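Local structure of putative lipoprotein (Bacteroides ovatus, 3OQQ) at residues 267-272 with 301-306. The protein is of unknown function but binds calcium ions in the crystal and is probably an extracellular lipoprotein. Residues are numbered along the deposited sequence; the frame is centred on the assembly and turned at random.
Sequences TVITLD and AEVRLI
I269 and V303 meet tip to tip at the middle of this contact, where two strands of different sheets face each other across a hydrophobic core. CG2 of I269 lies 4.0 Å from CG2 of V303, while CD1 of I269 reaches over both V303 methyls, 4.1 Å from CG1 and equally far from CG2. In I269, chi1 of -60° sets CG1 beside the backbone N and CG2 anti to it, which presents CG2 and, through CG1, CD1 to the forked end of V303.

The pairs at either end are lighter. L271 straddles the small CB of A301 with its isopropyl fork, CD1 and CD2 each 4.2 Å from that one methyl; the backbones come nearest here, the CA atoms of L271 and A301 being 6.7 Å apart, consistent with the small side chain of A301. Toward the other end, the CA separation widens to 9.5 Å between T267 and L305, and the longer leucine spans the gap, its CD1 ending 4.2 Å from CG2 of T267. T267 turns its methyl, anti to the backbone N, to the core, whereas its hydroxyl beside the backbone N is hydrogen-bonded to the carbonyl oxygen of L200.

The axes of 267-272 and 301-306 run nearly antiparallel, at 158°, and approach to 8.7 Å, a spacing of face-to-face packing as in a beta-sandwich. Strand 266-272 is hydrogen-bonded within its own sheet between strands 190-198 and 253-263, and strand 298-307 lies between strands 173-184 and 205-215. The same core extends to the neighbouring strands: L178 and V182 of strand 173-184 touch I269 and L271, respectively, L212 of strand 205-215 also meets L271, and L197 of strand 190-198 packs on I269 and L305.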
# COMPACT_ATOMS: atom_id res chain seq x y z
N THR A 267 -7.26 12.58 1.95
CA THR A 267 -7.53 11.89 3.23
C THR A 267 -6.21 11.54 3.93
O THR A 267 -5.33 10.90 3.32
CB THR A 267 -8.42 10.64 3.00
OG1 THR A 267 -9.58 11.05 2.28
CG2 THR A 267 -8.84 9.95 4.31
N VAL A 268 -6.05 11.95 5.19
CA VAL A 268 -4.79 11.66 5.91
C VAL A 268 -5.08 10.59 6.98
O VAL A 268 -5.88 10.82 7.88
CB VAL A 268 -4.12 12.93 6.49
CG1 VAL A 268 -2.86 12.58 7.30
CG2 VAL A 268 -3.80 13.94 5.38
N ILE A 269 -4.43 9.42 6.85
CA ILE A 269 -4.62 8.27 7.73
C ILE A 269 -3.36 8.02 8.55
O ILE A 269 -2.28 7.87 7.98
CB ILE A 269 -5.01 7.01 6.87
CG1 ILE A 269 -6.33 7.28 6.10
CG2 ILE A 269 -5.14 5.73 7.76
CD1 ILE A 269 -6.73 6.27 5.08
N THR A 270 -3.50 7.96 9.89
CA THR A 270 -2.33 7.67 10.73
C THR A 270 -2.63 6.54 11.73
O THR A 270 -3.71 6.49 12.32
CB THR A 270 -1.83 8.90 11.49
OG1 THR A 270 -2.88 9.41 12.28
CG2 THR A 270 -1.27 9.98 10.56
N LEU A 271 -1.65 5.66 11.92
CA LEU A 271 -1.64 4.59 12.90
C LEU A 271 -0.54 4.91 13.90
O LEU A 271 0.65 4.82 13.57
CB LEU A 271 -1.42 3.23 12.24
CG LEU A 271 -1.32 2.03 13.22
CD1 LEU A 271 -2.61 1.88 14.08
CD2 LEU A 271 -1.02 0.77 12.48
N ASP A 272 -0.95 5.36 15.09
CA ASP A 272 -0.06 5.75 16.19
C ASP A 272 0.02 4.57 17.17
O ASP A 272 -0.85 3.69 17.12
CB ASP A 272 -0.64 7.02 16.82
CG ASP A 272 0.21 7.83 17.78
OD1 ASP A 272 1.33 7.36 18.15
OD2 ASP A 272 -0.25 8.89 18.19
N ALA A 301 -4.52 -1.54 10.85
CA ALA A 301 -5.46 -0.43 10.71
C ALA A 301 -6.29 -0.73 9.45
O ALA A 301 -5.72 -1.09 8.41
CB ALA A 301 -4.76 0.92 10.61
N GLU A 302 -7.62 -0.67 9.55
CA GLU A 302 -8.48 -0.95 8.41
C GLU A 302 -9.42 0.22 8.20
O GLU A 302 -10.10 0.65 9.14
CB GLU A 302 -9.25 -2.26 8.57
CG GLU A 302 -10.07 -2.61 7.33
CD GLU A 302 -10.96 -3.82 7.48
OE1 GLU A 302 -10.46 -4.95 7.26
OE2 GLU A 302 -12.15 -3.65 7.84
N VAL A 303 -9.43 0.78 6.98
CA VAL A 303 -10.23 1.96 6.65
C VAL A 303 -11.08 1.70 5.43
O VAL A 303 -10.57 1.33 4.37
CB VAL A 303 -9.35 3.23 6.43
CG1 VAL A 303 -10.23 4.46 6.17
CG2 VAL A 303 -8.41 3.48 7.61
N ARG A 304 -12.38 1.89 5.59
CA ARG A 304 -13.34 1.82 4.50
C ARG A 304 -13.86 3.23 4.27
O ARG A 304 -14.38 3.86 5.20
CB ARG A 304 -14.47 0.84 4.85
CG ARG A 304 -15.45 0.61 3.71
CD ARG A 304 -16.55 -0.31 4.18
NE ARG A 304 -17.63 -0.43 3.21
CZ ARG A 304 -18.91 -0.53 3.54
NH1 ARG A 304 -19.28 -0.50 4.81
NH2 ARG A 304 -19.84 -0.65 2.60
N LEU A 305 -13.65 3.76 3.06
CA LEU A 305 -14.14 5.10 2.71
C LEU A 305 -15.22 4.93 1.65
O LEU A 305 -14.94 4.37 0.59
CB LEU A 305 -13.03 6.03 2.20
CG LEU A 305 -11.79 6.15 3.08
CD1 LEU A 305 -10.70 6.80 2.33
CD2 LEU A 305 -12.06 6.96 4.34
N ILE A 306 -16.46 5.36 1.96
CA ILE A 306 -17.61 5.21 1.06
C ILE A 306 -17.81 6.54 0.36
O ILE A 306 -18.00 7.58 1.03
CB ILE A 306 -18.87 4.69 1.80
CG1 ILE A 306 -18.59 3.34 2.49
CG2 ILE A 306 -20.07 4.52 0.85
CD1 ILE A 306 -18.52 3.41 4.02